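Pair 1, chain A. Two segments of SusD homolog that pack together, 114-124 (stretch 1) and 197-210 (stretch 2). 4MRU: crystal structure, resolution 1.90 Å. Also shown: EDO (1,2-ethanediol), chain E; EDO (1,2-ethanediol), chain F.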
# COMPACT_ATOMS: atom_id res chain seq x y z
N ARG A 114 -10.84 12.11 -1.09
CA ARG A 114 -11.24 11.57 0.20
C ARG A 114 -11.31 10.03 0.16
O ARG A 114 -10.86 9.36 1.09
CB ARG A 114 -12.54 12.17 0.63
CG ARG A 114 -13.15 11.46 1.83
CD ARG A 114 -14.26 12.33 2.37
NE ARG A 114 -15.08 11.65 3.37
CZ ARG A 114 -16.22 11.04 3.13
NH1 ARG A 114 -16.74 10.93 1.90
NH2 ARG A 114 -16.87 10.51 4.15
N VAL A 115 -11.91 9.47 -0.88
CA VAL A 115 -11.94 8.05 -1.01
C VAL A 115 -10.50 7.50 -1.04
O VAL A 115 -10.18 6.52 -0.39
CB VAL A 115 -12.69 7.60 -2.27
CG1 VAL A 115 -12.47 6.12 -2.52
CG2 VAL A 115 -14.18 7.92 -2.17
N THR A 116 -9.64 8.11 -1.84
CA THR A 116 -8.28 7.61 -1.98
C THR A 116 -7.54 7.60 -0.62
O THR A 116 -6.85 6.65 -0.31
CB THR A 116 -7.53 8.47 -3.03
OG1 THR A 116 -8.25 8.46 -4.27
CG2 THR A 116 -6.11 7.96 -3.25
N ILE A 117 -7.67 8.66 0.16
CA ILE A 117 -7.04 8.75 1.47
C ILE A 117 -7.58 7.66 2.40
O ILE A 117 -6.84 6.94 3.06
CB ILE A 117 -7.35 10.12 2.13
CG1 ILE A 117 -6.63 11.21 1.38
CG2 ILE A 117 -6.91 10.12 3.59
CD1 ILE A 117 -7.18 12.61 1.63
N MSE A 118 -8.91 7.56 2.43
CA MSE A 118 -9.55 6.75 3.44
C MSE A 118 -9.64 5.27 3.08
O MSE A 118 -9.86 4.44 3.97
CB MSE A 118 -10.95 7.28 3.67
CG MSE A 118 -10.95 8.68 4.29
SE MSE A 118 -10.02 8.69 6.04
CE MSE A 118 -9.72 10.64 6.25
N GLN A 119 -9.50 4.92 1.81
CA GLN A 119 -9.40 3.49 1.45
C GLN A 119 -8.25 2.84 2.24
O GLN A 119 -8.36 1.71 2.76
CB GLN A 119 -9.22 3.30 -0.07
CG GLN A 119 -8.91 1.88 -0.55
CD GLN A 119 -7.43 1.72 -0.84
OE1 GLN A 119 -6.94 2.21 -1.85
NE2 GLN A 119 -6.71 1.07 0.05
N ARG A 120 -7.15 3.57 2.38
CA ARG A 120 -5.99 3.07 3.09
C ARG A 120 -6.32 2.93 4.58
O ARG A 120 -5.97 1.94 5.22
CB ARG A 120 -4.80 3.99 2.90
CG ARG A 120 -4.13 3.93 1.53
CD ARG A 120 -3.48 5.22 1.15
NE ARG A 120 -2.62 5.77 2.22
CZ ARG A 120 -1.36 5.39 2.42
NH1 ARG A 120 -0.81 4.42 1.68
NH2 ARG A 120 -0.69 5.91 3.40
N VAL A 121 -6.99 3.92 5.13
CA VAL A 121 -7.28 3.91 6.56
C VAL A 121 -8.22 2.78 6.95
O VAL A 121 -7.98 2.09 7.93
CB VAL A 121 -7.85 5.28 7.01
CG1 VAL A 121 -8.15 5.29 8.49
CG2 VAL A 121 -6.85 6.39 6.67
N THR A 122 -9.31 2.56 6.20
CA THR A 122 -10.16 1.45 6.55
C THR A 122 -9.42 0.10 6.35
O THR A 122 -9.64 -0.83 7.12
CB THR A 122 -11.52 1.40 5.82
OG1 THR A 122 -12.29 0.30 6.33
CG2 THR A 122 -11.38 1.24 4.35
N ASP A 123 -8.57 0.01 5.35
CA ASP A 123 -7.79 -1.23 5.16
C ASP A 123 -6.86 -1.53 6.32
O ASP A 123 -6.62 -2.71 6.64
CB ASP A 123 -6.99 -1.20 3.85
CG ASP A 123 -7.85 -1.45 2.62
OD1 ASP A 123 -9.05 -1.76 2.77
OD2 ASP A 123 -7.31 -1.29 1.51
N ILE A 124 -6.36 -0.49 6.98
CA ILE A 124 -5.52 -0.67 8.17
C ILE A 124 -6.31 -1.10 9.42
O ILE A 124 -5.81 -1.93 10.21
CB ILE A 124 -4.74 0.62 8.46
CG1 ILE A 124 -3.76 0.89 7.31
CG2 ILE A 124 -3.99 0.54 9.78
CD1 ILE A 124 -3.30 2.33 7.29
N LEU A 197 -8.97 7.73 -15.51
CA LEU A 197 -8.19 6.51 -15.57
C LEU A 197 -7.82 6.08 -14.16
O LEU A 197 -7.96 4.89 -13.77
CB LEU A 197 -6.93 6.70 -16.40
CG LEU A 197 -7.17 7.01 -17.89
CD1 LEU A 197 -5.81 7.22 -18.57
CD2 LEU A 197 -7.96 5.91 -18.54
N PHE A 198 -7.36 7.05 -13.38
CA PHE A 198 -6.97 6.73 -12.01
C PHE A 198 -8.17 6.25 -11.21
O PHE A 198 -8.09 5.26 -10.47
CB PHE A 198 -6.32 7.93 -11.31
CG PHE A 198 -6.17 7.74 -9.86
CD1 PHE A 198 -5.19 6.88 -9.37
CD2 PHE A 198 -7.01 8.37 -8.97
CE1 PHE A 198 -5.05 6.67 -8.01
CE2 PHE A 198 -6.88 8.15 -7.61
CZ PHE A 198 -5.88 7.32 -7.14
N LEU A 199 -9.27 6.97 -11.32
CA LEU A 199 -10.49 6.56 -10.58
C LEU A 199 -10.90 5.14 -10.90
O LEU A 199 -11.24 4.35 -10.01
CB LEU A 199 -11.62 7.53 -10.89
CG LEU A 199 -12.95 7.43 -10.19
CD1 LEU A 199 -13.60 8.81 -10.18
CD2 LEU A 199 -13.85 6.42 -10.86
N HIS A 200 -10.89 4.80 -12.18
CA HIS A 200 -11.22 3.42 -12.60
C HIS A 200 -10.22 2.38 -12.08
O HIS A 200 -10.58 1.25 -11.76
CB HIS A 200 -11.34 3.35 -14.10
CG HIS A 200 -12.40 4.26 -14.65
ND1 HIS A 200 -12.25 4.94 -15.84
CD2 HIS A 200 -13.57 4.67 -14.12
CE1 HIS A 200 -13.33 5.67 -16.05
NE2 HIS A 200 -14.13 5.55 -15.01
N SER A 201 -8.95 2.76 -12.04
CA SER A 201 -7.93 1.90 -11.51
C SER A 201 -8.15 1.65 -9.98
O SER A 201 -8.02 0.56 -9.52
CB SER A 201 -6.55 2.50 -11.78
OG SER A 201 -6.38 2.77 -13.17
N LEU A 202 -8.52 2.69 -9.25
CA LEU A 202 -8.83 2.54 -7.83
C LEU A 202 -10.05 1.67 -7.63
O LEU A 202 -10.06 0.85 -6.71
CB LEU A 202 -9.09 3.90 -7.22
CG LEU A 202 -9.31 4.01 -5.72
CD1 LEU A 202 -8.15 3.41 -4.95
CD2 LEU A 202 -9.51 5.48 -5.34
N GLN A 203 -11.09 1.84 -8.46
CA GLN A 203 -12.25 0.94 -8.41
C GLN A 203 -11.83 -0.52 -8.62
O GLN A 203 -12.31 -1.41 -7.94
CB GLN A 203 -13.29 1.30 -9.45
CG GLN A 203 -14.02 2.60 -9.23
CD GLN A 203 -14.83 3.03 -10.46
OE1 GLN A 203 -14.38 2.92 -11.61
NE2 GLN A 203 -16.05 3.52 -10.22
N LEU A 204 -10.92 -0.74 -9.56
CA LEU A 204 -10.40 -2.08 -9.81
C LEU A 204 -9.65 -2.66 -8.59
O LEU A 204 -9.85 -3.81 -8.21
CB LEU A 204 -9.47 -2.03 -11.03
CG LEU A 204 -8.77 -3.34 -11.42
CD1 LEU A 204 -9.79 -4.43 -11.70
CD2 LEU A 204 -7.89 -3.10 -12.63
N ARG A 205 -8.79 -1.84 -7.99
CA ARG A 205 -8.05 -2.26 -6.81
C ARG A 205 -9.00 -2.65 -5.67
O ARG A 205 -8.86 -3.69 -5.07
CB ARG A 205 -7.16 -1.12 -6.34
CG ARG A 205 -6.35 -1.47 -5.12
CD ARG A 205 -5.81 -0.21 -4.42
NE ARG A 205 -4.51 0.17 -4.95
CZ ARG A 205 -3.85 1.27 -4.57
NH1 ARG A 205 -4.39 2.08 -3.67
NH2 ARG A 205 -2.66 1.54 -5.09
N MSE A 206 -9.96 -1.78 -5.41
CA MSE A 206 -10.91 -2.00 -4.32
C MSE A 206 -11.83 -3.17 -4.59
O MSE A 206 -12.13 -3.94 -3.68
CB MSE A 206 -11.72 -0.74 -4.15
CG MSE A 206 -10.88 0.38 -3.55
SE MSE A 206 -11.94 2.06 -3.53
CE MSE A 206 -13.69 1.37 -2.91
N ALA A 207 -12.24 -3.35 -5.84
CA ALA A 207 -13.00 -4.55 -6.20
C ALA A 207 -12.21 -5.82 -5.90
O ALA A 207 -12.74 -6.77 -5.32
CB ALA A 207 -13.43 -4.50 -7.66
N MSE A 208 -10.94 -5.88 -6.30
CA MSE A 208 -10.16 -7.11 -6.12
C MSE A 208 -9.99 -7.42 -4.64
O MSE A 208 -10.02 -8.58 -4.24
CB MSE A 208 -8.78 -6.97 -6.81
CG MSE A 208 -8.12 -8.32 -7.03
SE MSE A 208 -9.12 -9.44 -8.33
CE MSE A 208 -9.13 -8.19 -9.82
N ARG A 209 -9.94 -6.38 -3.83
CA ARG A 209 -9.79 -6.48 -2.39
C ARG A 209 -10.90 -7.30 -1.78
O ARG A 209 -10.66 -7.99 -0.80
CB ARG A 209 -9.74 -5.10 -1.72
CG ARG A 209 -9.25 -5.16 -0.28
CD ARG A 209 -7.72 -5.12 -0.13
NE ARG A 209 -7.27 -3.74 -0.26
CZ ARG A 209 -6.31 -3.26 -1.04
NH1 ARG A 209 -5.56 -4.04 -1.81
NH2 ARG A 209 -6.09 -1.95 -0.99
N LEU A 210 -12.10 -7.25 -2.38
CA LEU A 210 -13.27 -7.90 -1.81
C LEU A 210 -13.60 -9.27 -2.42
O LEU A 210 -14.71 -9.81 -2.19
CB LEU A 210 -14.49 -6.99 -1.95
CG LEU A 210 -14.33 -5.52 -1.54
CD1 LEU A 210 -15.68 -4.82 -1.59
CD2 LEU A 210 -13.70 -5.41 -0.17
C1 EDO E . -18.05 3.64 -13.26
O1 EDO E . -17.41 4.66 -12.50
C2 EDO E . -17.02 3.02 -14.17
O2 EDO E . -16.22 2.18 -13.35
C1 EDO F . -3.22 5.20 -3.13
O1 EDO F . -3.47 4.30 -2.04
C2 EDO F . -1.73 5.24 -3.19
O2 EDO F . -1.37 3.91 -3.52

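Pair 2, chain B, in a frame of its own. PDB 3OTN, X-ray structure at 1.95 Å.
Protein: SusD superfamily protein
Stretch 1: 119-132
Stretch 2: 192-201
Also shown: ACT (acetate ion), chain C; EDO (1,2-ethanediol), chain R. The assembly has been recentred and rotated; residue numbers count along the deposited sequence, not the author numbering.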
# COMPACT_ATOMS: atom_id res chain seq x y z
N LYS B 119 13.14 13.58 -4.28
CA LYS B 119 12.57 14.06 -3.02
C LYS B 119 11.24 13.37 -2.74
O LYS B 119 10.96 13.03 -1.59
CB LYS B 119 12.40 15.57 -3.00
CG LYS B 119 13.70 16.32 -2.86
CD LYS B 119 13.44 17.81 -3.09
CE LYS B 119 14.74 18.62 -3.12
NZ LYS B 119 14.42 20.08 -3.21
N PHE B 120 10.42 13.18 -3.78
CA PHE B 120 9.19 12.39 -3.64
C PHE B 120 9.53 11.02 -3.04
O PHE B 120 8.86 10.59 -2.09
CB PHE B 120 8.45 12.21 -4.98
CG PHE B 120 7.41 11.11 -4.97
CD1 PHE B 120 6.08 11.36 -4.61
CD2 PHE B 120 7.76 9.82 -5.32
CE1 PHE B 120 5.12 10.35 -4.60
CE2 PHE B 120 6.82 8.78 -5.29
CZ PHE B 120 5.49 9.06 -4.95
N MSE B 121 10.58 10.37 -3.56
CA MSE B 121 10.88 9.00 -3.16
C MSE B 121 11.34 8.92 -1.70
O MSE B 121 11.02 7.97 -0.98
CB MSE B 121 11.94 8.36 -4.08
CG MSE B 121 11.67 6.89 -4.34
SE MSE B 121 10.14 6.58 -5.44
CE MSE B 121 11.04 7.09 -7.05
N ARG B 122 12.15 9.90 -1.30
CA ARG B 122 12.65 9.93 0.05
C ARG B 122 11.47 10.08 1.00
O ARG B 122 11.40 9.38 2.00
CB ARG B 122 13.69 11.04 0.22
CG ARG B 122 14.19 11.09 1.63
CD ARG B 122 15.41 11.91 1.80
NE ARG B 122 15.16 13.32 1.60
CZ ARG B 122 16.12 14.23 1.52
NH1 ARG B 122 17.41 13.88 1.64
NH2 ARG B 122 15.80 15.50 1.30
N ALA B 123 10.56 11.00 0.69
CA ALA B 123 9.35 11.17 1.45
C ALA B 123 8.54 9.88 1.53
O ALA B 123 8.01 9.57 2.59
CB ALA B 123 8.47 12.32 0.90
N LEU B 124 8.44 9.17 0.42
CA LEU B 124 7.69 7.92 0.33
C LEU B 124 8.27 6.84 1.27
O LEU B 124 7.54 6.22 2.06
CB LEU B 124 7.62 7.42 -1.13
CG LEU B 124 6.80 6.14 -1.41
CD1 LEU B 124 5.31 6.36 -1.13
CD2 LEU B 124 7.06 5.59 -2.79
N TYR B 125 9.58 6.64 1.19
CA TYR B 125 10.25 5.62 2.02
C TYR B 125 10.04 5.93 3.51
O TYR B 125 9.71 5.03 4.29
CB TYR B 125 11.74 5.54 1.72
CG TYR B 125 12.06 4.94 0.35
CD1 TYR B 125 11.55 3.70 -0.04
CD2 TYR B 125 12.93 5.57 -0.51
CE1 TYR B 125 11.86 3.14 -1.25
CE2 TYR B 125 13.24 5.02 -1.74
CZ TYR B 125 12.69 3.82 -2.10
OH TYR B 125 13.00 3.26 -3.31
N TYR B 126 10.24 7.20 3.89
CA TYR B 126 10.08 7.62 5.26
C TYR B 126 8.64 7.53 5.76
O TYR B 126 8.42 7.17 6.90
CB TYR B 126 10.60 9.05 5.49
CG TYR B 126 12.05 9.08 5.86
CD1 TYR B 126 12.49 8.55 7.09
CD2 TYR B 126 12.99 9.63 5.01
CE1 TYR B 126 13.84 8.60 7.44
CE2 TYR B 126 14.33 9.69 5.34
CZ TYR B 126 14.77 9.15 6.54
OH TYR B 126 16.12 9.19 6.85
N PHE B 127 7.68 7.82 4.88
CA PHE B 127 6.26 7.72 5.25
C PHE B 127 5.89 6.29 5.56
O PHE B 127 5.10 6.07 6.47
CB PHE B 127 5.38 8.31 4.12
CG PHE B 127 3.92 8.44 4.45
CD1 PHE B 127 3.50 9.02 5.64
CD2 PHE B 127 2.97 8.05 3.53
CE1 PHE B 127 2.13 9.18 5.90
CE2 PHE B 127 1.61 8.21 3.76
CZ PHE B 127 1.19 8.75 4.96
N TYR B 128 6.42 5.31 4.82
CA TYR B 128 6.21 3.89 5.18
C TYR B 128 6.91 3.58 6.51
O TYR B 128 6.29 3.05 7.43
CB TYR B 128 6.66 2.93 4.08
CG TYR B 128 5.63 2.78 3.02
CD1 TYR B 128 5.41 3.80 2.09
CD2 TYR B 128 4.78 1.68 3.01
CE1 TYR B 128 4.41 3.68 1.11
CE2 TYR B 128 3.80 1.54 2.04
CZ TYR B 128 3.61 2.53 1.09
OH TYR B 128 2.63 2.36 0.13
N LEU B 129 8.18 3.98 6.63
CA LEU B 129 8.93 3.73 7.88
C LEU B 129 8.24 4.26 9.14
O LEU B 129 8.10 3.53 10.15
CB LEU B 129 10.34 4.28 7.80
CG LEU B 129 11.32 3.52 6.93
CD1 LEU B 129 12.58 4.42 6.81
CD2 LEU B 129 11.69 2.17 7.58
N VAL B 130 7.77 5.50 9.10
CA VAL B 130 7.18 6.09 10.32
C VAL B 130 5.86 5.45 10.68
O VAL B 130 5.56 5.31 11.87
CB VAL B 130 7.01 7.67 10.30
CG1 VAL B 130 8.38 8.37 10.28
CG2 VAL B 130 6.12 8.13 9.16
N ARG B 131 5.08 5.04 9.68
CA ARG B 131 3.77 4.40 9.93
C ARG B 131 3.89 2.99 10.48
O ARG B 131 3.10 2.59 11.32
CB ARG B 131 2.92 4.38 8.66
CG ARG B 131 2.37 5.78 8.32
CD ARG B 131 1.45 5.75 7.13
NE ARG B 131 2.16 5.36 5.92
CZ ARG B 131 1.57 5.07 4.77
NH1 ARG B 131 0.24 5.14 4.65
NH2 ARG B 131 2.31 4.73 3.74
N ILE B 132 4.91 2.27 10.02
CA ILE B 132 5.18 0.88 10.41
C ILE B 132 5.86 0.81 11.76
O ILE B 132 5.43 0.02 12.61
CB ILE B 132 6.05 0.15 9.31
CG1 ILE B 132 5.23 0.02 8.02
CG2 ILE B 132 6.51 -1.27 9.78
CD1 ILE B 132 6.03 -0.46 6.77
N ALA B 192 -0.99 12.85 -4.45
CA ALA B 192 -1.62 11.69 -3.79
C ALA B 192 -0.90 11.35 -2.48
O ALA B 192 -1.54 11.14 -1.44
CB ALA B 192 -1.64 10.47 -4.72
N LEU B 193 0.42 11.30 -2.52
CA LEU B 193 1.21 11.04 -1.34
C LEU B 193 1.05 12.14 -0.31
O LEU B 193 0.85 11.83 0.87
CB LEU B 193 2.69 10.88 -1.66
CG LEU B 193 3.62 10.60 -0.47
CD1 LEU B 193 3.11 9.42 0.38
CD2 LEU B 193 5.04 10.37 -0.96
N LEU B 194 1.12 13.40 -0.74
CA LEU B 194 1.01 14.52 0.19
C LEU B 194 -0.41 14.60 0.79
O LEU B 194 -0.56 14.92 1.97
CB LEU B 194 1.48 15.85 -0.44
CG LEU B 194 1.52 17.08 0.46
CD1 LEU B 194 2.27 16.82 1.76
CD2 LEU B 194 2.13 18.28 -0.27
N ALA B 195 -1.44 14.25 0.01
CA ALA B 195 -2.79 14.13 0.60
C ALA B 195 -2.81 13.12 1.78
O ALA B 195 -3.35 13.38 2.84
CB ALA B 195 -3.83 13.72 -0.47
N ASP B 196 -2.18 11.99 1.55
CA ASP B 196 -2.14 10.91 2.51
C ASP B 196 -1.29 11.32 3.73
O ASP B 196 -1.68 11.03 4.90
CB ASP B 196 -1.58 9.66 1.81
CG ASP B 196 -1.90 8.36 2.53
OD1 ASP B 196 -2.51 8.36 3.61
OD2 ASP B 196 -1.47 7.29 2.02
N VAL B 197 -0.16 11.97 3.48
CA VAL B 197 0.69 12.49 4.55
C VAL B 197 -0.08 13.42 5.49
O VAL B 197 -0.09 13.22 6.69
CB VAL B 197 1.97 13.17 3.99
CG1 VAL B 197 2.68 14.00 5.06
CG2 VAL B 197 2.90 12.07 3.39
N TYR B 198 -0.74 14.42 4.94
CA TYR B 198 -1.49 15.36 5.74
C TYR B 198 -2.73 14.76 6.43
O TYR B 198 -3.01 15.10 7.58
CB TYR B 198 -1.91 16.53 4.87
CG TYR B 198 -0.83 17.56 4.60
CD1 TYR B 198 0.04 18.00 5.62
CD2 TYR B 198 -0.79 18.23 3.39
CE1 TYR B 198 0.96 19.01 5.40
CE2 TYR B 198 0.14 19.25 3.16
CZ TYR B 198 1.01 19.64 4.15
OH TYR B 198 1.90 20.69 3.92
N LEU B 199 -3.44 13.86 5.74
CA LEU B 199 -4.56 13.14 6.35
C LEU B 199 -4.09 12.33 7.56
O LEU B 199 -4.74 12.35 8.61
CB LEU B 199 -5.23 12.21 5.33
CG LEU B 199 -6.39 11.33 5.80
CD1 LEU B 199 -7.52 12.17 6.40
CD2 LEU B 199 -6.85 10.39 4.61
N THR B 200 -2.95 11.65 7.42
CA THR B 200 -2.36 10.84 8.50
C THR B 200 -1.86 11.71 9.64
O THR B 200 -2.08 11.39 10.81
CB THR B 200 -1.22 9.93 7.96
OG1 THR B 200 -1.72 9.15 6.86
CG2 THR B 200 -0.70 8.94 9.03
N TYR B 201 -1.19 12.82 9.30
CA TYR B 201 -0.71 13.80 10.29
C TYR B 201 -1.83 14.31 11.17
O TYR B 201 -1.63 14.53 12.36
CB TYR B 201 -0.04 14.96 9.57
CG TYR B 201 0.91 15.81 10.38
CD1 TYR B 201 0.43 16.71 11.32
CD2 TYR B 201 2.28 15.79 10.15
CE1 TYR B 201 1.28 17.52 12.03
CE2 TYR B 201 3.14 16.63 10.85
CZ TYR B 201 2.63 17.49 11.79
OH TYR B 201 3.44 18.34 12.50
C ACT C . 13.58 20.58 -6.29
O ACT C . 12.69 20.78 -5.41
OXT ACT C . 13.13 20.12 -7.36
CH3 ACT C . 15.05 20.85 -6.06
C1 EDO R . 21.10 14.96 0.42
O1 EDO R . 22.51 14.82 0.55
C2 EDO R . 20.64 16.22 1.15
O2 EDO R . 19.29 16.06 1.59
O HOH W 1 -1.67 6.47 6.68
O HOH W 2 -1.64 4.68 2.56

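In both pairs two helices run side by side in the same N-to-C sense, with axes 11.6 Å apart and inclined at 22° in pair 1, and 11.0 Å apart at 36° in pair 2. Fourteen central residues superpose with an RMSD of 0.6 Å, and the surface buried between the stretches is nearly equal, 371 Å² and 380 Å². The backbones agree; the chemistry of the interface does not.

The clearest common element is a leucine on the second helix. Leu202(A) and Leu193(B) point toward the partner helix with the same t, p rotamer, and their side-chain centres coincide within 0.4 Å. Their matched neighbours differ: Val115(A), Thr116(A) and Gln119(A) in pair 1, Ala123(B), Leu124(B) and Phe127(B) in pair 2. CD2 of Leu202(A) lies 4.1 Å from CG1 of Val115(A), and oxygens of two polar side chains sit against this leucine: OG1 of Thr116(A), 3.4 Å from its CD2, and OE1 of Gln119(A), 3.5 Å from its CD1. The three matched neighbours of Leu193(B) are apolar, and its CD1 meets CD2 of Phe127(B) at 3.4 Å. Within pair 2, Phe120(B) completes the hole that receives Leu193(B) as a knob, its CE1 lying 3.6 Å from CD2 of Leu193(B).

The central knob from the first helix is Gln119(A) in pair 1 and Phe127(B) in pair 2, both with chi1 in t. Gln119(A) sits among Leu202(A), Arg205(A), Met206(A) and Arg209(A), the counterparts of the four residues that surround Phe127(B). The amide combines packing with polarity: its CG lies 3.9 Å from CG of the selenomethionine Met206(A), while its OE1 accepts a hydrogen bond from NH1 of Arg205(A) at 3.1 Å. Phe127(B) instead offers a ring face to Val197(B), the match of Met206(A); CG2 of Val197(B) stands 3.7 Å from the ring centroid, almost on the normal. OG1 of Thr200(B) approaches the ring edge, 3.5 Å from CZ of Phe127(B).

Farther along, the charges change sides. Asp123(A) matches Arg131(B), whereas Arg205(A) and Arg209(A) match Asp196(B) and Thr200(B). In pair 1 the salt bridge is direct: OD2 of Asp123(A) accepts from NE and NH2 of Arg209(A) at 3.0 and 2.9 Å, and also from NE2 of Gln119(A) at 2.8 Å, tying the knob to the ion pair. In pair 2, NH1 of Arg131(B) and OD2 of Asp196(B) are 3.8 Å apart, with the oxygen well out of the guanidinium plane. Water 2 bridges these two atoms, and water 1 links the same NH1 to OG1 of Thr200(B), so at the positions of Asp123(A) and Arg209(A), joined directly in pair 1, Arg131(B) and Thr200(B) are linked through water 1.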